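NADH-dependent FAD reductase (Streptomyces globisporus, PDB 4R82) uses NADH to reduce FAD and supplies the freely diffusing FADH2 to a halogenase and a monooxygenase in the biosynthesis of the enediyne antibiotic C-1027. Local coordinates at residues Val37-Ser42 with His73-Ala78; Arg96-His101 with Asp111-Val116; Gly118-Ala123 with Val153-Arg158. All blocks are in the same frame, centred on the assembly; numbering follows the deposited sequence. Where two conformers were deposited one is given.

Contact 1 (Val37-Ser42 with His73-Ala78)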
loop_
_atom_site.group_PDB
_atom_site.type_symbol
_atom_site.label_atom_id
_atom_site.label_comp_id
_atom_site.label_asym_id
_atom_site.label_seq_id
_atom_site.Cartn_x
_atom_site.Cartn_y
_atom_site.Cartn_z
ATOM N N VAL A 37 0.469 -13.470 -2.825
ATOM C CA VAL A 37 1.693 -13.854 -2.147
ATOM C C VAL A 37 1.784 -15.371 -2.151
ATOM O O VAL A 37 0.803 -16.048 -1.831
ATOM C CB VAL A 37 1.689 -13.343 -0.694
ATOM C CG1 VAL A 37 2.906 -13.869 0.076
ATOM C CG2 VAL A 37 1.673 -11.817 -0.677
ATOM N N THR A 38 2.949 -15.913 -2.501
ATOM C CA THR A 38 3.102 -17.362 -2.493
ATOM C C THR A 38 4.337 -17.803 -1.729
ATOM O O THR A 38 5.303 -17.042 -1.570
ATOM C CB THR A 38 3.158 -17.950 -3.919
ATOM O OG1 THR A 38 4.225 -17.326 -4.651
ATOM C CG2 THR A 38 1.843 -17.715 -4.660
ATOM N N VAL A 39 4.289 -19.042 -1.256
ATOM C CA VAL A 39 5.444 -19.671 -0.628
ATOM C C VAL A 39 5.619 -21.074 -1.166
ATOM O O VAL A 39 4.669 -21.670 -1.686
ATOM C CB VAL A 39 5.292 -19.747 0.913
ATOM C CG1 VAL A 39 5.247 -18.355 1.519
ATOM C CG2 VAL A 39 4.043 -20.541 1.282
ATOM N N GLY A 40 6.841 -21.590 -1.049
ATOM C CA GLY A 40 7.133 -22.962 -1.403
ATOM C C GLY A 40 7.081 -23.825 -0.161
ATOM O O GLY A 40 6.112 -23.765 0.602
ATOM N N GLY A 41 8.117 -24.623 0.064
ATOM C CA GLY A 41 8.118 -25.520 1.201
ATOM C C GLY A 41 7.373 -26.804 0.889
ATOM O O GLY A 41 7.021 -27.069 -0.261
ATOM N N SER A 42 7.104 -27.589 1.920
ATOM C CA SER A 42 6.482 -28.893 1.737
ATOM C C SER A 42 5.045 -28.784 1.238
ATOM O O SER A 42 4.539 -29.696 0.586
ATOM C CB SER A 42 6.534 -29.689 3.035
ATOM O OG SER A 42 7.878 -29.973 3.370
ATOM N N HIS A 73 0.092 -17.091 7.315
ATOM C CA HIS A 73 0.864 -16.543 8.415
ATOM C C HIS A 73 1.799 -17.617 8.987
ATOM O O HIS A 73 2.971 -17.345 9.221
ATOM C CB HIS A 73 -0.065 -16.001 9.499
ATOM C CG HIS A 73 0.643 -15.253 10.580
ATOM N ND1 HIS A 73 1.238 -15.882 11.653
ATOM C CD2 HIS A 73 0.847 -13.927 10.758
ATOM C CE1 HIS A 73 1.784 -14.973 12.444
ATOM N NE2 HIS A 73 1.552 -13.779 11.927
ATOM N N GLN A 74 1.297 -18.832 9.187
ATOM C CA GLN A 74 2.135 -19.900 9.748
ATOM C C GLN A 74 3.271 -20.257 8.787
ATOM O O GLN A 74 4.406 -20.509 9.211
ATOM C CB GLN A 74 1.299 -21.136 10.108
ATOM N N ARG A 75 2.985 -20.231 7.487
ATOM C CA ARG A 75 4.021 -20.527 6.489
ATOM C C ARG A 75 5.129 -19.494 6.469
ATOM O O ARG A 75 6.308 -19.842 6.481
ATOM C CB ARG A 75 3.413 -20.610 5.099
ATOM C CG ARG A 75 2.355 -21.665 4.961
ATOM C CD ARG A 75 2.956 -23.050 4.895
ATOM N NE ARG A 75 2.039 -23.951 4.209
ATOM C CZ ARG A 75 1.033 -24.573 4.810
ATOM N NH1 ARG A 75 0.837 -24.400 6.111
ATOM N NH2 ARG A 75 0.232 -25.371 4.117
ATOM N N LEU A 76 4.745 -18.224 6.410
ATOM C CA LEU A 76 5.707 -17.135 6.363
ATOM C C LEU A 76 6.580 -17.087 7.604
ATOM O O LEU A 76 7.750 -16.716 7.528
ATOM C CB LEU A 76 4.998 -15.797 6.182
ATOM C CG LEU A 76 4.319 -15.563 4.840
ATOM C CD1 LEU A 76 3.404 -14.350 4.918
ATOM C CD2 LEU A 76 5.369 -15.388 3.751
ATOM N N THR A 77 6.020 -17.458 8.752
ATOM C CA THR A 77 6.826 -17.478 9.966
ATOM C C THR A 77 7.852 -18.609 9.920
ATOM O O THR A 77 8.909 -18.524 10.542
ATOM C CB THR A 77 5.969 -17.561 11.241
ATOM O OG1 THR A 77 5.249 -18.799 11.273
ATOM C CG2 THR A 77 4.992 -16.403 11.280
ATOM N N ALA A 78 7.543 -19.664 9.170
ATOM C CA ALA A 78 8.412 -20.845 9.131
ATOM C C ALA A 78 9.418 -20.840 7.975
ATOM O O ALA A 78 10.429 -21.522 8.049
ATOM C CB ALA A 78 7.580 -22.109 9.080
#
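Val39, at the end of strand 35-39, pushes its two methyl groups against neighbouring residues of helix 71-78. CG1 meets the branch tip of Leu76, 3.7 Å from CD2, while CG2 rests on the root of the arginine side chain, 3.9 Å from Arg75 CB. One methyl thus serves each residue, and the valine crosses both side chains at about a right angle. Its torsion sets this fork: CG1 lies anti to the carbonyl carbon (chi1 -64°), and CG2 sits between the backbone N and that carbon. Leu76 does not start out aimed at the strand; its isobutyl end swings round to bring CD2 in. Beyond Val39 the same leucine packs on Phe82, Ile64, Val66 and Phe149, so it links the helix to several strands of the sheet at once. Arg75 offers only aliphatic carbon to Val39. Its chain bends at chi2 (-75°) and carries the guanidinium away from the valine, where NE bonds to the carbonyl O of Glu43 in the loop between strands 35-39 and 45-49. Apolar root and polar end of one side chain therefore serve different partners. No hydrogen bond joins the two segments. The arrangement is that of a helix laid on the antiparallel sheet of a flavin reductase-like domain, with the Leu76 side chain about 4 Å from that of Val66, an FAD-binding residue.

Contact 2 (Arg96-His101 with Asp111-Val116). With FAD (flavin-adenine dinucleotide), chain K.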
loop_
_atom_site.group_PDB
_atom_site.type_symbol
_atom_site.label_atom_id
_atom_site.label_comp_id
_atom_site.label_asym_id
_atom_site.label_seq_id
_atom_site.Cartn_x
_atom_site.Cartn_y
_atom_site.Cartn_z
ATOM N N ARG A 96 -9.760 -13.863 -6.826
ATOM C CA ARG A 96 -10.815 -14.504 -6.048
ATOM C C ARG A 96 -10.396 -15.879 -5.548
ATOM O O ARG A 96 -10.673 -16.249 -4.401
ATOM C CB ARG A 96 -12.105 -14.585 -6.857
ATOM C CG ARG A 96 -12.719 -13.222 -7.110
ATOM C CD ARG A 96 -14.066 -13.337 -7.806
ATOM N NE ARG A 96 -14.571 -12.020 -8.182
ATOM C CZ ARG A 96 -15.225 -11.214 -7.352
ATOM N NH1 ARG A 96 -15.649 -10.028 -7.769
ATOM N NH2 ARG A 96 -15.452 -11.595 -6.103
ATOM N N HIS A 97 -9.700 -16.624 -6.399
ATOM C CA HIS A 97 -9.319 -17.987 -6.067
ATOM C C HIS A 97 -8.390 -18.035 -4.857
ATOM O O HIS A 97 -8.565 -18.862 -3.948
ATOM C CB HIS A 97 -8.631 -18.649 -7.256
ATOM C CG HIS A 97 -8.156 -20.034 -6.970
ATOM N ND1 HIS A 97 -9.021 -21.081 -6.731
ATOM C CD2 HIS A 97 -6.907 -20.541 -6.856
ATOM C CE1 HIS A 97 -8.323 -22.177 -6.496
ATOM N NE2 HIS A 97 -7.039 -21.878 -6.570
ATOM N N PHE A 98 -7.401 -17.146 -4.841
ATOM C CA PHE A 98 -6.431 -17.132 -3.755
ATOM C C PHE A 98 -6.904 -16.367 -2.524
ATOM O O PHE A 98 -6.183 -16.260 -1.533
ATOM C CB PHE A 98 -5.073 -16.627 -4.260
ATOM C CG PHE A 98 -4.354 -17.636 -5.115
ATOM C CD1 PHE A 98 -3.763 -18.757 -4.530
ATOM C CD2 PHE A 98 -4.299 -17.486 -6.495
ATOM C CE1 PHE A 98 -3.105 -19.699 -5.316
ATOM C CE2 PHE A 98 -3.647 -18.430 -7.287
ATOM C CZ PHE A 98 -3.056 -19.535 -6.698
ATOM N N ALA A 99 -8.130 -15.851 -2.581
ATOM C CA ALA A 99 -8.772 -15.266 -1.405
ATOM C C ALA A 99 -9.760 -16.239 -0.761
ATOM O O ALA A 99 -10.308 -15.956 0.316
ATOM C CB ALA A 99 -9.478 -13.976 -1.773
ATOM N N ASP A 100 -10.014 -17.364 -1.430
ATOM C CA ASP A 100 -10.964 -18.351 -0.937
ATOM C C ASP A 100 -10.374 -19.047 0.281
ATOM O O ASP A 100 -9.236 -19.512 0.246
ATOM C CB ASP A 100 -11.278 -19.384 -2.027
ATOM C CG ASP A 100 -12.416 -20.314 -1.646
ATOM O OD1 ASP A 100 -12.851 -20.290 -0.473
ATOM O OD2 ASP A 100 -12.875 -21.077 -2.525
ATOM N N HIS A 101 -11.147 -19.121 1.358
ATOM C CA HIS A 101 -10.669 -19.769 2.577
ATOM C C HIS A 101 -10.578 -21.286 2.415
ATOM O O HIS A 101 -9.734 -21.929 3.046
ATOM C CB HIS A 101 -11.559 -19.418 3.773
ATOM C CG HIS A 101 -11.015 -19.890 5.087
ATOM N ND1 HIS A 101 -10.244 -19.092 5.904
ATOM C CD2 HIS A 101 -11.129 -21.081 5.722
ATOM C CE1 HIS A 101 -9.908 -19.770 6.988
ATOM N NE2 HIS A 101 -10.431 -20.980 6.902
ATOM N N ASP A 111 -3.741 -25.827 -9.163
ATOM C CA ASP A 111 -4.093 -26.511 -10.415
ATOM C C ASP A 111 -5.127 -25.760 -11.266
ATOM O O ASP A 111 -5.461 -26.188 -12.372
ATOM C CB ASP A 111 -4.510 -27.970 -10.173
ATOM C CG ASP A 111 -5.632 -28.105 -9.162
ATOM O OD1 ASP A 111 -6.418 -27.147 -9.000
ATOM O OD2 ASP A 111 -5.732 -29.183 -8.536
ATOM N N THR A 112 -5.611 -24.636 -10.747
ATOM C CA THR A 112 -6.568 -23.781 -11.449
ATOM C C THR A 112 -5.840 -22.718 -12.269
ATOM O O THR A 112 -6.340 -22.228 -13.288
ATOM C CB THR A 112 -7.535 -23.118 -10.432
ATOM O OG1 THR A 112 -8.619 -24.014 -10.164
ATOM C CG2 THR A 112 -8.097 -21.791 -10.946
ATOM N N VAL A 113 -4.628 -22.398 -11.832
ATOM C CA VAL A 113 -3.883 -21.287 -12.388
ATOM C C VAL A 113 -2.623 -21.784 -13.107
ATOM O O VAL A 113 -2.104 -22.861 -12.800
ATOM C CB VAL A 113 -3.516 -20.293 -11.255
ATOM C CG1 VAL A 113 -2.567 -20.941 -10.262
ATOM C CG2 VAL A 113 -2.918 -19.022 -11.809
ATOM N N ASP A 114 -2.157 -21.019 -14.089
ATOM C CA ASP A 114 -0.856 -21.275 -14.689
ATOM C C ASP A 114 0.193 -20.621 -13.794
ATOM O O ASP A 114 -0.005 -19.502 -13.308
ATOM C CB ASP A 114 -0.795 -20.706 -16.109
ATOM C CG ASP A 114 -1.385 -21.648 -17.138
ATOM O OD1 ASP A 114 -1.986 -22.669 -16.738
ATOM O OD2 ASP A 114 -1.245 -21.368 -18.347
ATOM N N TRP A 115 1.289 -21.333 -13.546
ATOM C CA TRP A 115 2.353 -20.786 -12.711
ATOM C C TRP A 115 3.710 -21.287 -13.181
ATOM O O TRP A 115 3.806 -22.288 -13.895
ATOM C CB TRP A 115 2.130 -21.148 -11.232
ATOM C CG TRP A 115 2.003 -22.612 -10.979
ATOM C CD1 TRP A 115 0.858 -23.362 -11.033
ATOM C CD2 TRP A 115 3.057 -23.517 -10.619
ATOM N NE1 TRP A 115 1.137 -24.674 -10.739
ATOM C CE2 TRP A 115 2.479 -24.796 -10.484
ATOM C CE3 TRP A 115 4.428 -23.368 -10.400
ATOM C CZ2 TRP A 115 3.228 -25.923 -10.136
ATOM C CZ3 TRP A 115 5.173 -24.494 -10.061
ATOM C CH2 TRP A 115 4.572 -25.748 -9.932
ATOM N N VAL A 116 4.755 -20.573 -12.775
ATOM C CA VAL A 116 6.121 -21.000 -13.045
ATOM C C VAL A 116 6.867 -21.001 -11.714
ATOM O O VAL A 116 6.578 -20.188 -10.828
ATOM C CB VAL A 116 6.837 -20.062 -14.054
ATOM C CG1 VAL A 116 6.114 -20.058 -15.390
ATOM C CG2 VAL A 116 6.936 -18.646 -13.514
HETATM N N1 FAD K . -5.403 -10.994 3.848
HETATM C C2 FAD K . -4.329 -10.554 4.484
HETATM O O2 FAD K . -3.927 -11.190 5.651
HETATM N N3 FAD K . -3.588 -9.533 4.060
HETATM C C4 FAD K . -3.937 -8.888 2.936
HETATM O O4 FAD K . -3.177 -7.829 2.479
HETATM C C4X FAD K . -5.099 -9.296 2.220
HETATM N N5 FAD K . -5.468 -8.624 1.086
HETATM C C5X FAD K . -6.566 -9.058 0.402
HETATM C C6 FAD K . -6.935 -8.373 -0.784
HETATM C C7 FAD K . -8.071 -8.791 -1.480
HETATM C C7M FAD K . -8.501 -8.066 -2.776
HETATM C C8 FAD K . -8.822 -9.886 -1.021
HETATM C C8M FAD K . -10.044 -10.326 -1.803
HETATM C C9 FAD K . -8.455 -10.565 0.151
HETATM C C9A FAD K . -7.311 -10.150 0.874
HETATM N N10 FAD K . -6.940 -10.819 2.026
HETATM C C10 FAD K . -5.834 -10.382 2.694
HETATM C "C1'" FAD K . -7.698 -11.954 2.559
HETATM C "C2'" FAD K . -7.133 -13.303 2.160
HETATM O "O2'" FAD K . -6.842 -13.277 0.771
HETATM C "C3'" FAD K . -8.205 -14.365 2.373
HETATM O "O3'" FAD K . -9.401 -13.936 1.752
HETATM C "C4'" FAD K . -8.519 -14.526 3.828
HETATM O "O4'" FAD K . -7.314 -14.505 4.544
HETATM C "C5'" FAD K . -9.345 -15.807 4.101
HETATM O "O5'" FAD K . -8.586 -17.023 3.992
HETATM P P FAD K . -7.124 -17.216 4.714
HETATM O O1P FAD K . -6.893 -18.671 5.102
HETATM O O2P FAD K . -7.085 -16.357 5.957
HETATM O O3P FAD K . -6.051 -16.791 3.742
#
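Thr112 and Val113 meet His97 and Phe98, in the type I beta turn from His97 to Asp100, part of the flavin reductase-like domain that borders bound FAD. Along 111-116, Thr112 makes the first contact: its CB stands over one face of the His97 ring in a CH-pi interaction, 4.2 Å from the centroid and 16° off the normal, displaced toward the rim near CE1 and NE2. The histidine extends to this spot because its CG lies anti to the backbone N (chi1 177°). NE2 bonds to the carbonyl O of Gln109, which helps fix the rotation of the ring that Thr112 covers. Val113 follows and approaches the other aromatic differently. Its CG1 lies at the edge of the Phe98 ring, near the ring plane, 3.9 Å from CZ, and the two side chains cross at about a right angle. One face of that ring is taken by His97, whose CD2 sits 3.8 Å above its plane, over the centre. Ile126 of strand 124-126, the antiparallel partner of strand 115-117, touches both Phe98 and Val113 and extends this apolar patch. After Asp114 the chain enters strand 115-117. On the FAD side of the turn, His101 ND1 donates to FAD O5' through a bent bond of 3.3 Å, with an N-H...O angle of 135°, and FAD O3' donates to Ala99 O over 2.6 Å.

Contact 3 (Gly118-Ala123 with Val153-Arg158)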
loop_
_atom_site.group_PDB
_atom_site.type_symbol
_atom_site.label_atom_id
_atom_site.label_comp_id
_atom_site.label_asym_id
_atom_site.label_seq_id
_atom_site.Cartn_x
_atom_site.Cartn_y
_atom_site.Cartn_z
ATOM N N GLY A 118 9.448 -20.247 -8.944
ATOM C CA GLY A 118 10.412 -19.227 -8.564
ATOM C C GLY A 118 11.733 -19.867 -8.172
ATOM O O GLY A 118 11.793 -20.684 -7.248
ATOM N N GLU A 119 12.795 -19.499 -8.882
ATOM C CA GLU A 119 14.100 -20.116 -8.676
ATOM C C GLU A 119 14.727 -19.796 -7.321
ATOM O O GLU A 119 15.497 -20.601 -6.796
ATOM C CB GLU A 119 15.057 -19.722 -9.807
ATOM C CG GLU A 119 14.684 -20.302 -11.166
ATOM C CD GLU A 119 15.398 -19.610 -12.321
ATOM O OE1 GLU A 119 16.199 -18.682 -12.065
ATOM O OE2 GLU A 119 15.151 -19.992 -13.486
ATOM N N GLU A 120 14.408 -18.635 -6.749
ATOM C CA GLU A 120 15.016 -18.229 -5.475
ATOM C C GLU A 120 14.146 -18.560 -4.267
ATOM O O GLU A 120 14.645 -18.839 -3.175
ATOM C CB GLU A 120 15.320 -16.727 -5.481
ATOM C CG GLU A 120 16.340 -16.307 -6.513
ATOM C CD GLU A 120 17.690 -16.950 -6.273
ATOM O OE1 GLU A 120 18.038 -17.175 -5.093
ATOM O OE2 GLU A 120 18.396 -17.236 -7.264
ATOM N N SER A 121 12.837 -18.522 -4.469
ATOM C CA SER A 121 11.892 -18.701 -3.377
ATOM C C SER A 121 11.349 -20.114 -3.311
ATOM O O SER A 121 10.834 -20.537 -2.273
ATOM C CB SER A 121 10.718 -17.744 -3.553
ATOM O OG SER A 121 10.028 -18.028 -4.760
ATOM N N GLY A 122 11.428 -20.836 -4.425
ATOM C CA GLY A 122 10.804 -22.145 -4.519
ATOM C C GLY A 122 9.287 -22.034 -4.543
ATOM O O GLY A 122 8.573 -23.033 -4.420
ATOM N N ALA A 123 8.799 -20.807 -4.710
ATOM C CA ALA A 123 7.360 -20.538 -4.691
ATOM C C ALA A 123 6.804 -20.453 -6.098
ATOM O O ALA A 123 7.475 -19.949 -7.011
ATOM C CB ALA A 123 7.078 -19.251 -3.944
ATOM N N VAL A 153 14.159 -7.761 -1.535
ATOM C CA VAL A 153 13.943 -8.240 -2.894
ATOM C C VAL A 153 15.232 -8.882 -3.403
ATOM O O VAL A 153 16.272 -8.216 -3.470
ATOM C CB VAL A 153 13.553 -7.086 -3.837
ATOM C CG1 VAL A 153 13.327 -7.612 -5.254
ATOM C CG2 VAL A 153 12.292 -6.381 -3.315
ATOM N N ILE A 154 15.157 -10.181 -3.723
ATOM C CA ILE A 154 16.315 -10.929 -4.208
ATOM C C ILE A 154 16.364 -10.871 -5.725
ATOM O O ILE A 154 17.434 -10.703 -6.327
ATOM C CB ILE A 154 16.252 -12.406 -3.782
ATOM C CG1 ILE A 154 16.137 -12.518 -2.263
ATOM C CG2 ILE A 154 17.468 -13.173 -4.303
ATOM C CD1 ILE A 154 17.146 -11.682 -1.523
ATOM N N THR A 155 15.207 -11.020 -6.346
ATOM C CA THR A 155 15.145 -10.890 -7.787
ATOM C C THR A 155 13.748 -10.447 -8.148
ATOM O O THR A 155 12.818 -10.592 -7.356
ATOM C CB THR A 155 15.499 -12.208 -8.517
ATOM O OG1 THR A 155 15.638 -11.960 -9.927
ATOM C CG2 THR A 155 14.420 -13.237 -8.298
ATOM N N ALA A 156 13.604 -9.870 -9.332
ATOM C CA ALA A 156 12.278 -9.517 -9.806
ATOM C C ALA A 156 12.269 -9.568 -11.316
ATOM O O ALA A 156 13.321 -9.425 -11.947
ATOM C CB ALA A 156 11.862 -8.136 -9.298
ATOM N N THR A 157 11.090 -9.806 -11.886
ATOM C CA THR A 157 10.929 -9.821 -13.336
ATOM C C THR A 157 9.639 -9.076 -13.625
ATOM O O THR A 157 8.693 -9.168 -12.843
ATOM C CB THR A 157 10.830 -11.254 -13.882
ATOM O OG1 THR A 157 12.088 -11.926 -13.702
ATOM C CG2 THR A 157 10.497 -11.239 -15.365
ATOM N N ARG A 158 9.604 -8.322 -14.720
ATOM C CA ARG A 158 8.382 -7.590 -15.048
ATOM C C ARG A 158 8.051 -7.698 -16.534
ATOM O O ARG A 158 8.925 -7.964 -17.355
ATOM C CB ARG A 158 8.483 -6.129 -14.599
ATOM C CG ARG A 158 9.563 -5.330 -15.296
ATOM C CD ARG A 158 9.734 -3.947 -14.650
ATOM N NE ARG A 158 8.547 -3.114 -14.834
ATOM C CZ ARG A 158 8.372 -2.264 -15.842
ATOM N NH1 ARG A 158 9.308 -2.112 -16.775
ATOM N NH2 ARG A 158 7.250 -1.558 -15.915
#
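Glu120 touches strand 146-158 mainly through carbon, and this van der Waals packing is all that joins the two segments directly. Its CG rests against two methyl groups on the same side, 4.0 Å from Ile154 CG2 and 4.0 Å from Thr155 CG2, and the glutamate crosses both side chains at about a right angle. A bend at chi2 (-62°) leaves one carboxylate oxygen, OE1, 4.1 Å from Ile154 CG2. Ile154 was modelled in two conformers, so its share is less certain. Thr155 takes part with its methyl alone: OG1 points anti to its own backbone N (chi1 -170°), and CG2 is the branch that faces the glutamate.

Hydrogen bonds work within the loop. Ser121 OG accepts from Ala123 N at 3.0 Å with an N-H...O angle of 154°, an ST turn, while Gly118 N bonds to Ala123 O at 2.8 Å and draws the loop ends together. On strand 146-158 a classic beta bulge sets two residues, Ile154 and Thr155, opposite the one Glu134. Farther along the strand, residues 156-158 pair with a strand of the second subunit.

With no hydrogen bond or salt bridge across it and mostly aliphatic carbon meeting, this surface contact is packing with little directionality; the backbone N-H groups of Glu120 and Ser121 are held to the sheet by OE1 of Glu134.

All three contacts belong to one flavin reductase-like domain and follow each other in series along the chain. Contact 2 borders the bound FAD directly through Ala99 and His101, whereas contact 1 lies farther from it, the Leu76 side chain about 8 Å from FAD and about 11 Å from NAD. Contact 3 lies away from the annotated sites, toward the dimer interface. Contacts 1 and 3 have centres 14 Å apart but touch: Thr38 OG1 is 3.5 Å from Ala123 CB. Contacts 1 and 2, with centres 15 Å apart, do not touch, and contacts 2 and 3, at 18 Å between centres, adjoin in sequence through 111-116 and 118-123.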